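PDB 3GCF: terminal oxygenase component of carbazole 1,9a-dioxygenase from Nocardioides aromaticivorans, which probably catalyses the angular dioxygenation of carbazole as a Rieske non-heme iron oxygenase, using electrons delivered by a ferredoxin partner. Local coordinates for residues A27-D32 against I293-H298; E162-L167 against V303-V308; R194-V199 against H331-D336. One frame throughout, in Å; residues are numbered along the deposited sequence.

Overall arrangement
The three contacts interleave along the chain: segments 27-32, 162-167 and 194-199 come first, and their partners 293-298, 303-308 and 331-336 follow in the same order. Strand 298-307 ties interactions 1 and 2 together: the turn of interaction 1 leads into it, and interaction 2 pairs its far end with strand 164-173. Helix 311-331 then runs on to the turn of interaction 3. Centres are about 28 Å (1 and 2), 27 Å (1 and 3) and 22 Å (2 and 3) apart, and none of the contacts touch. Interaction 1 sets the N-terminal turn on a hairpin tip of the sheet, interaction 2 pairs its edge strand, and interaction 3 packs two loops beside the mononuclear iron.

Interaction 1: residues A27-D32 against I293-H298; sequences ATLGFD and ISETQH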
loop_
_atom_site.group_PDB
_atom_site.type_symbol
_atom_site.label_atom_id
_atom_site.label_comp_id
_atom_site.label_asym_id
_atom_site.label_seq_id
_atom_site.Cartn_x
_atom_site.Cartn_y
_atom_site.Cartn_z
ATOM N N ALA A 27 -10.349 14.255 18.569
ATOM C CA ALA A 27 -8.997 14.748 18.322
ATOM C C ALA A 27 -8.064 13.692 17.736
ATOM O O ALA A 27 -6.950 13.487 18.215
ATOM C CB ALA A 27 -8.414 15.312 19.617
ATOM N N THR A 28 -8.526 13.031 16.688
ATOM C CA THR A 28 -7.746 12.000 16.023
ATOM C C THR A 28 -6.383 12.529 15.591
ATOM O O THR A 28 -5.384 11.816 15.635
ATOM C CB THR A 28 -8.478 11.496 14.767
ATOM O OG1 THR A 28 -9.806 11.093 15.119
ATOM C CG2 THR A 28 -7.745 10.315 14.164
ATOM N N LEU A 29 -6.351 13.788 15.178
ATOM C CA LEU A 29 -5.124 14.404 14.697
ATOM C C LEU A 29 -4.482 15.317 15.741
ATOM O O LEU A 29 -3.625 16.138 15.414
ATOM C CB LEU A 29 -5.431 15.171 13.401
ATOM C CG LEU A 29 -4.365 15.350 12.315
ATOM C CD1 LEU A 29 -3.630 14.047 12.061
ATOM C CD2 LEU A 29 -5.039 15.836 11.029
ATOM N N GLY A 30 -4.908 15.170 16.996
ATOM C CA GLY A 30 -4.331 15.952 18.079
ATOM C C GLY A 30 -5.080 17.190 18.533
ATOM O O GLY A 30 -6.098 17.576 17.954
ATOM N N PHE A 31 -4.575 17.805 19.598
ATOM C CA PHE A 31 -5.158 19.025 20.133
ATOM C C PHE A 31 -4.298 20.178 19.648
ATOM O O PHE A 31 -3.109 20.247 19.964
ATOM C CB PHE A 31 -5.160 19.009 21.666
ATOM C CG PHE A 31 -6.223 18.131 22.267
ATOM C CD1 PHE A 31 -7.571 18.423 22.085
ATOM C CD2 PHE A 31 -5.879 17.011 23.011
ATOM C CE1 PHE A 31 -8.565 17.606 22.638
ATOM C CE2 PHE A 31 -6.864 16.190 23.567
ATOM C CZ PHE A 31 -8.210 16.491 23.378
ATOM N N ASP A 32 -4.878 21.078 18.861
ATOM C CA ASP A 32 -4.102 22.210 18.382
ATOM C C ASP A 32 -4.345 23.422 19.282
ATOM O O ASP A 32 -5.123 23.347 20.245
ATOM C CB ASP A 32 -4.401 22.499 16.902
ATOM C CG ASP A 32 -5.845 22.872 16.644
ATOM O OD1 ASP A 32 -6.743 22.342 17.328
ATOM O OD2 ASP A 32 -6.079 23.687 15.729
ATOM N N ILE A 293 1.444 12.878 13.763
ATOM C CA ILE A 293 2.051 13.134 12.465
ATOM C C ILE A 293 0.860 13.102 11.517
ATOM O O ILE A 293 0.612 14.046 10.769
ATOM C CB ILE A 293 3.059 12.040 12.083
ATOM C CG1 ILE A 293 4.316 12.178 12.950
ATOM C CG2 ILE A 293 3.405 12.137 10.598
ATOM C CD1 ILE A 293 5.304 11.041 12.803
ATOM N N SER A 294 0.112 12.008 11.585
ATOM C CA SER A 294 -1.086 11.821 10.782
ATOM C C SER A 294 -2.116 11.181 11.708
ATOM O O SER A 294 -1.941 11.166 12.926
ATOM C CB SER A 294 -0.807 10.897 9.595
ATOM O OG SER A 294 -0.469 9.594 10.037
ATOM N N GLU A 295 -3.189 10.655 11.139
ATOM C CA GLU A 295 -4.219 10.028 11.950
ATOM C C GLU A 295 -3.749 8.688 12.516
ATOM O O GLU A 295 -4.296 8.202 13.507
ATOM C CB GLU A 295 -5.496 9.821 11.120
ATOM C CG GLU A 295 -6.263 11.104 10.785
ATOM C CD GLU A 295 -5.710 11.865 9.573
ATOM O OE1 GLU A 295 -4.626 11.504 9.047
ATOM O OE2 GLU A 295 -6.373 12.840 9.148
ATOM N N THR A 296 -2.727 8.103 11.900
ATOM C CA THR A 296 -2.230 6.798 12.332
ATOM C C THR A 296 -0.758 6.771 12.738
ATOM O O THR A 296 -0.185 5.695 12.925
ATOM C CB THR A 296 -2.420 5.751 11.210
ATOM O OG1 THR A 296 -1.522 6.043 10.131
ATOM C CG2 THR A 296 -3.850 5.784 10.678
ATOM N N GLN A 297 -0.146 7.942 12.887
ATOM C CA GLN A 297 1.268 8.005 13.238
ATOM C C GLN A 297 1.585 9.149 14.190
ATOM O O GLN A 297 0.867 10.146 14.232
ATOM C CB GLN A 297 2.105 8.175 11.963
ATOM C CG GLN A 297 1.822 7.142 10.879
ATOM C CD GLN A 297 2.416 7.525 9.525
ATOM O OE1 GLN A 297 2.053 8.547 8.943
ATOM N NE2 GLN A 297 3.329 6.703 9.022
ATOM N N HIS A 298 2.652 8.997 14.972
ATOM C CA HIS A 298 3.059 10.068 15.869
ATOM C C HIS A 298 4.560 10.080 16.060
ATOM O O HIS A 298 5.241 9.092 15.777
ATOM C CB HIS A 298 2.345 9.995 17.236
ATOM C CG HIS A 298 2.742 8.831 18.090
ATOM N ND1 HIS A 298 2.153 7.590 17.982
ATOM C CD2 HIS A 298 3.620 8.741 19.118
ATOM C CE1 HIS A 298 2.645 6.786 18.910
ATOM N NE2 HIS A 298 3.536 7.460 19.613
#
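Leu29 lays its CD1 methyl on the peptide that joins Ser294 to Glu295, 3.3 Å from Ser294 C, so that an apolar branch rests on a backbone amide. The other methyl, Leu29 CD2, lies 3.8 Å from Glu295 OE2. Beside it, Thr28 brings CG2 against the aliphatic part of Glu295, 3.8 Å from CG, the two side chains crossing at about a right angle. Glu295 is bent at chi2 (82°), which turns CD back toward Leu29, where it lies 3.9 Å from CD1. The contact is thus one of van der Waals packing, and its polar links run through a neighbour: Asn176 ND2 is hydrogen-bonded to both Thr28 O and Glu295 O.

Each side is shaped by its own turn. Thr28 and Leu29 are the two central residues of a type I turn from Ala27 to Gly30, closed by Gly30 N to Ala27 O at 2.9 Å, and Trp177 NE1 also reaches Ala27 O. In residues 293-298, Ser294 OG accepts from Thr296 N in an ST turn and donates to Gln297 OE1 at 2.9 Å. Ile293 N bonds to Gln297 O at 2.8 Å, closing the base of this turn.

Residues 293-297 connect strands 285-292 and 298-307 of the catalytic-domain sheet as a beta hairpin. The N-terminal turn that follows helix 22-26 therefore packs on a hairpin tip of the Bet v 1-like, helix-grip fold.

Interaction 2: residues E162-L167 against V303-V308; sequences EDTHLL and VLQRKV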
loop_
_atom_site.group_PDB
_atom_site.type_symbol
_atom_site.label_atom_id
_atom_site.label_comp_id
_atom_site.label_asym_id
_atom_site.label_seq_id
_atom_site.Cartn_x
_atom_site.Cartn_y
_atom_site.Cartn_z
ATOM N N GLU A 162 15.560 25.868 35.436
ATOM C CA GLU A 162 16.808 26.471 34.986
ATOM C C GLU A 162 18.070 25.768 35.478
ATOM O O GLU A 162 19.126 25.883 34.856
ATOM C CB GLU A 162 16.859 27.948 35.408
ATOM C CG GLU A 162 15.500 28.649 35.411
ATOM C CD GLU A 162 14.817 28.625 36.786
ATOM O OE1 GLU A 162 15.195 29.456 37.648
ATOM O OE2 GLU A 162 13.916 27.779 37.008
ATOM N N ASP A 163 17.969 25.049 36.591
ATOM C CA ASP A 163 19.130 24.361 37.150
ATOM C C ASP A 163 19.227 22.917 36.661
ATOM O O ASP A 163 19.737 22.037 37.361
ATOM C CB ASP A 163 19.066 24.396 38.680
ATOM C CG ASP A 163 17.875 23.635 39.230
ATOM O OD1 ASP A 163 16.866 23.498 38.503
ATOM O OD2 ASP A 163 17.942 23.187 40.396
ATOM N N THR A 164 18.742 22.682 35.448
ATOM C CA THR A 164 18.782 21.350 34.864
ATOM C C THR A 164 19.229 21.427 33.413
ATOM O O THR A 164 19.295 22.507 32.825
ATOM C CB THR A 164 17.391 20.681 34.890
ATOM O OG1 THR A 164 16.490 21.423 34.051
ATOM C CG2 THR A 164 16.838 20.634 36.317
ATOM N N HIS A 165 19.548 20.270 32.849
ATOM C CA HIS A 165 19.942 20.178 31.456
ATOM C C HIS A 165 19.157 19.004 30.891
ATOM O O HIS A 165 18.920 18.018 31.594
ATOM C CB HIS A 165 21.438 19.917 31.314
ATOM C CG HIS A 165 21.948 20.161 29.930
ATOM N ND1 HIS A 165 22.090 21.427 29.404
ATOM C CD2 HIS A 165 22.300 19.302 28.943
ATOM C CE1 HIS A 165 22.508 21.338 28.153
ATOM N NE2 HIS A 165 22.642 20.060 27.849
ATOM N N LEU A 166 18.746 19.107 29.632
ATOM C CA LEU A 166 17.967 18.046 29.010
ATOM C C LEU A 166 18.583 17.535 27.721
ATOM O O LEU A 166 19.212 18.281 26.973
ATOM C CB LEU A 166 16.533 18.522 28.739
ATOM C CG LEU A 166 15.636 18.722 29.965
ATOM C CD1 LEU A 166 16.130 19.908 30.786
ATOM C CD2 LEU A 166 14.196 18.946 29.519
ATOM N N LEU A 167 18.394 16.242 27.479
ATOM C CA LEU A 167 18.903 15.576 26.291
ATOM C C LEU A 167 17.877 14.527 25.891
ATOM O O LEU A 167 17.314 13.847 26.748
ATOM C CB LEU A 167 20.241 14.903 26.597
ATOM C CG LEU A 167 21.381 15.853 26.971
ATOM C CD1 LEU A 167 22.520 15.058 27.588
ATOM C CD2 LEU A 167 21.847 16.624 25.736
ATOM N N VAL A 303 12.856 12.678 26.481
ATOM C CA VAL A 303 13.807 13.680 26.953
ATOM C C VAL A 303 14.162 13.458 28.412
ATOM O O VAL A 303 13.287 13.407 29.280
ATOM C CB VAL A 303 13.238 15.112 26.796
ATOM C CG1 VAL A 303 14.346 16.141 27.002
ATOM C CG2 VAL A 303 12.611 15.278 25.421
ATOM N N LEU A 304 15.455 13.328 28.677
ATOM C CA LEU A 304 15.934 13.101 30.030
ATOM C C LEU A 304 16.425 14.400 30.655
ATOM O O LEU A 304 17.138 15.177 30.020
ATOM C CB LEU A 304 17.051 12.055 30.012
ATOM C CG LEU A 304 16.631 10.690 29.443
ATOM C CD1 LEU A 304 17.776 9.701 29.596
ATOM C CD2 LEU A 304 15.391 10.176 30.165
ATOM N N GLN A 305 16.029 14.630 31.903
ATOM C CA GLN A 305 16.394 15.839 32.629
ATOM C C GLN A 305 17.282 15.552 33.832
ATOM O O GLN A 305 16.937 14.755 34.703
ATOM C CB GLN A 305 15.135 16.562 33.094
ATOM C CG GLN A 305 15.384 17.779 33.973
ATOM C CD GLN A 305 14.087 18.456 34.372
ATOM O OE1 GLN A 305 13.191 17.816 34.914
ATOM N NE2 GLN A 305 13.979 19.748 34.098
ATOM N N ARG A 306 18.423 16.227 33.871
ATOM C CA ARG A 306 19.387 16.071 34.948
ATOM C C ARG A 306 19.670 17.416 35.619
ATOM O O ARG A 306 19.882 18.422 34.946
ATOM C CB ARG A 306 20.686 15.497 34.379
ATOM C CG ARG A 306 21.898 15.625 35.291
ATOM C CD ARG A 306 21.722 14.839 36.572
ATOM N NE ARG A 306 21.724 13.396 36.356
ATOM C CZ ARG A 306 22.792 12.696 35.980
ATOM N NH1 ARG A 306 23.947 13.313 35.775
ATOM N NH2 ARG A 306 22.715 11.376 35.834
ATOM N N LYS A 307 19.666 17.433 36.945
ATOM C CA LYS A 307 19.959 18.662 37.677
ATOM C C LYS A 307 21.466 18.892 37.554
ATOM O O LYS A 307 22.252 17.956 37.710
ATOM C CB LYS A 307 19.561 18.509 39.150
ATOM C CG LYS A 307 19.613 19.805 39.953
ATOM C CD LYS A 307 19.080 19.613 41.368
ATOM C CE LYS A 307 19.128 20.920 42.154
ATOM N NZ LYS A 307 18.612 20.783 43.552
ATOM N N VAL A 308 21.866 20.123 37.254
ATOM C CA VAL A 308 23.282 20.449 37.105
ATOM C C VAL A 308 23.654 21.723 37.859
ATOM O O VAL A 308 22.818 22.598 38.069
ATOM C CB VAL A 308 23.664 20.638 35.620
ATOM C CG1 VAL A 308 23.418 19.355 34.849
ATOM C CG2 VAL A 308 22.865 21.787 35.018
#
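Strands 164-167 and 303-307 run antiparallel, their axes at 156°, with His165-Arg306 and Leu167-Leu304 as hydrogen-bonded pairs and Thr164-Lys307 and Leu166-Gln305 as non-hydrogen-bonded ones. Arg306 N meets His165 O at 2.9 Å, almost straight, and Leu304 N meets Leu167 O at 2.7 Å. Past the strand ends, Val308 N still reaches Asp163 O at 2.9 Å.

On the face of Thr164 and Leu166, Gln305 holds CG anti to the backbone N (chi1 175°), and the chain, extended beyond CG, carries the amide past Leu166 to Thr164. Gln305 NE2 donates to Thr164 OG1 at 3.0 Å, OG1 lying 26° out of the plane of the Gln305 amide. That amide is held from outside too, NE2 by Gly158 O and OE1 by Tyr287 OH, while Thr164 OG1 also bonds Asp161 O. Leu166 lies side by side with Gln305, Leu166 CG 3.8 Å from Gln305 CB, and sets its CB 3.7 Å from Val303 CG1. Near the end of the pairing, the extended Lys307 chain passes Asp163, but Lys307 NZ stays 4.0 Å from Asp163 OD2, beyond a salt bridge.

His165, Leu167 and Val308 meet helix 311-331. The arrangement is edge-strand pairing, with a helix over one face, in the helix-grip sheet of ring-hydroxylating oxygenases.

Interaction 3: residues R194-V199 against H331-D336; sequences RNSPWV and HGFNDD
Ser196 OG does two jobs at once, donating to Gly332 O across the contact at 2.7 Å and accepting from Trp198 N, 3.2 Å away, as the N-cap of helix 197-201. With OG anti to the backbone N (chi1 165°), the hydroxyl lies beside its own carbonyl carbon and bridges the helix start to the turn at 331-336. It approaches the Gly332 carbonyl from above, 42° out of the carbonyl plane. Pro197 CD rests near the same oxygen, at 3.9 Å.

Beyond this bond the contact is apolar. Phe333 CD1 comes up at the edge of the Trp198 indole, near its plane, 4.0 Å from Trp198 CD1, and the CB atoms of the two residues also meet; the side chains cross at about a right angle. Trp198 is fixed farther out by NE1 to Pro280 O.

The turn carrying Gly332 and Phe333 has its own brace: His331 ND1 gives a hydrogen bond of 3.0 Å to the syn lone pair of Asp335 OD1, and Asp335 N bonds to His331 O.

Phe333 itself meets the ring of the iron ligand His193, and the nearest atom of its side chain is about 5 Å from the ferrous ion, while Asn334 ND2 bonds the ligand Asp337 OD2. Phe333 and Asn334 thus belong to the second shell of the iron, whose ligands His189, His193 and Asp337 form the facial triad of two histidines and one carboxylate found in Rieske oxygenases.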
loop_
_atom_site.group_PDB
_atom_site.type_symbol
_atom_site.label_atom_id
_atom_site.label_comp_id
_atom_site.label_asym_id
_atom_site.label_seq_id
_atom_site.Cartn_x
_atom_site.Cartn_y
_atom_site.Cartn_z
ATOM N N ARG A 194 9.462 -6.311 32.038
ATOM C CA ARG A 194 10.161 -7.138 33.024
ATOM C C ARG A 194 11.479 -7.766 32.579
ATOM O O ARG A 194 12.377 -7.975 33.402
ATOM C CB ARG A 194 9.222 -8.243 33.542
ATOM C CG ARG A 194 8.883 -9.310 32.510
ATOM C CD ARG A 194 7.802 -10.263 33.006
ATOM N NE ARG A 194 7.542 -11.323 32.039
ATOM C CZ ARG A 194 6.921 -11.151 30.878
ATOM N NH1 ARG A 194 6.474 -9.951 30.529
ATOM N NH2 ARG A 194 6.771 -12.176 30.052
ATOM N N ASN A 195 11.606 -8.069 31.293
ATOM C CA ASN A 195 12.829 -8.697 30.792
ATOM C C ASN A 195 13.798 -7.753 30.084
ATOM O O ASN A 195 14.774 -8.199 29.487
ATOM C CB ASN A 195 12.474 -9.867 29.865
ATOM C CG ASN A 195 11.847 -11.034 30.617
ATOM O OD1 ASN A 195 10.912 -11.674 30.128
ATOM N ND2 ASN A 195 12.365 -11.319 31.806
ATOM N N SER A 196 13.535 -6.454 30.143
ATOM C CA SER A 196 14.434 -5.488 29.522
ATOM C C SER A 196 15.779 -5.568 30.230
ATOM O O SER A 196 15.831 -5.645 31.461
ATOM C CB SER A 196 13.888 -4.066 29.666
ATOM O OG SER A 196 14.890 -3.103 29.371
ATOM N N PRO A 197 16.885 -5.567 29.467
ATOM C CA PRO A 197 18.217 -5.636 30.079
ATOM C C PRO A 197 18.505 -4.442 30.996
ATOM O O PRO A 197 19.449 -4.470 31.787
ATOM C CB PRO A 197 19.161 -5.700 28.869
ATOM C CG PRO A 197 18.374 -5.026 27.773
ATOM C CD PRO A 197 16.979 -5.567 27.996
ATOM N N TRP A 198 17.689 -3.395 30.893
ATOM C CA TRP A 198 17.875 -2.220 31.736
ATOM C C TRP A 198 17.467 -2.505 33.184
ATOM O O TRP A 198 17.980 -1.879 34.112
ATOM C CB TRP A 198 17.069 -1.033 31.192
ATOM C CG TRP A 198 17.295 0.245 31.962
ATOM C CD1 TRP A 198 16.364 0.950 32.677
ATOM C CD2 TRP A 198 18.534 0.958 32.106
ATOM N NE1 TRP A 198 16.945 2.051 33.253
ATOM C CE2 TRP A 198 18.275 2.084 32.920
ATOM C CE3 TRP A 198 19.840 0.754 31.626
ATOM C CZ2 TRP A 198 19.272 3.007 33.269
ATOM C CZ3 TRP A 198 20.838 1.674 31.973
ATOM C CH2 TRP A 198 20.544 2.784 32.787
ATOM N N VAL A 199 16.550 -3.449 33.385
ATOM C CA VAL A 199 16.112 -3.776 34.737
ATOM C C VAL A 199 17.298 -4.232 35.581
ATOM O O VAL A 199 17.581 -3.646 36.628
ATOM C CB VAL A 199 15.003 -4.861 34.732
ATOM C CG1 VAL A 199 14.749 -5.363 36.148
ATOM C CG2 VAL A 199 13.715 -4.268 34.171
ATOM N N HIS A 331 16.374 3.175 24.482
ATOM C CA HIS A 331 16.162 2.093 23.526
ATOM C C HIS A 331 15.991 0.774 24.286
ATOM O O HIS A 331 14.963 0.102 24.162
ATOM C CB HIS A 331 17.341 1.964 22.550
ATOM C CG HIS A 331 17.370 3.029 21.499
ATOM N ND1 HIS A 331 16.350 3.204 20.589
ATOM C CD2 HIS A 331 18.267 4.014 21.253
ATOM C CE1 HIS A 331 16.612 4.254 19.831
ATOM N NE2 HIS A 331 17.769 4.765 20.214
ATOM N N GLY A 332 17.000 0.424 25.083
ATOM C CA GLY A 332 16.983 -0.822 25.836
ATOM C C GLY A 332 15.750 -1.068 26.686
ATOM O O GLY A 332 15.359 -2.218 26.901
ATOM N N PHE A 333 15.144 -0.000 27.189
ATOM C CA PHE A 333 13.952 -0.149 28.006
ATOM C C PHE A 333 12.685 0.179 27.223
ATOM O O PHE A 333 11.744 -0.614 27.196
ATOM C CB PHE A 333 14.016 0.756 29.243
ATOM C CG PHE A 333 12.850 0.574 30.181
ATOM C CD1 PHE A 333 12.875 -0.412 31.168
ATOM C CD2 PHE A 333 11.700 1.356 30.044
ATOM C CE1 PHE A 333 11.773 -0.620 32.003
ATOM C CE2 PHE A 333 10.591 1.157 30.874
ATOM C CZ PHE A 333 10.628 0.165 31.856
ATOM N N ASN A 334 12.674 1.341 26.570
ATOM C CA ASN A 334 11.498 1.801 25.837
ATOM C C ASN A 334 11.202 1.272 24.432
ATOM O O ASN A 334 10.076 1.430 23.953
ATOM C CB ASN A 334 11.492 3.329 25.793
ATOM C CG ASN A 334 11.158 3.955 27.136
ATOM O OD1 ASN A 334 11.960 4.692 27.698
ATOM N ND2 ASN A 334 9.961 3.666 27.654
ATOM N N ASP A 335 12.169 0.657 23.760
ATOM C CA ASP A 335 11.900 0.165 22.411
ATOM C C ASP A 335 10.637 -0.691 22.328
ATOM O O ASP A 335 9.870 -0.569 21.371
ATOM C CB ASP A 335 13.095 -0.623 21.859
ATOM C CG ASP A 335 14.200 0.283 21.346
ATOM O OD1 ASP A 335 13.951 1.496 21.161
ATOM O OD2 ASP A 335 15.317 -0.221 21.116
ATOM N N ASP A 336 10.409 -1.543 23.324
ATOM C CA ASP A 336 9.218 -2.393 23.322
ATOM C C ASP A 336 7.920 -1.604 23.321
ATOM O O ASP A 336 6.900 -2.094 22.844
ATOM C CB ASP A 336 9.216 -3.345 24.521
ATOM C CG ASP A 336 10.231 -4.461 24.378
ATOM O OD1 ASP A 336 10.435 -4.932 23.240
ATOM O OD2 ASP A 336 10.815 -4.877 25.402
#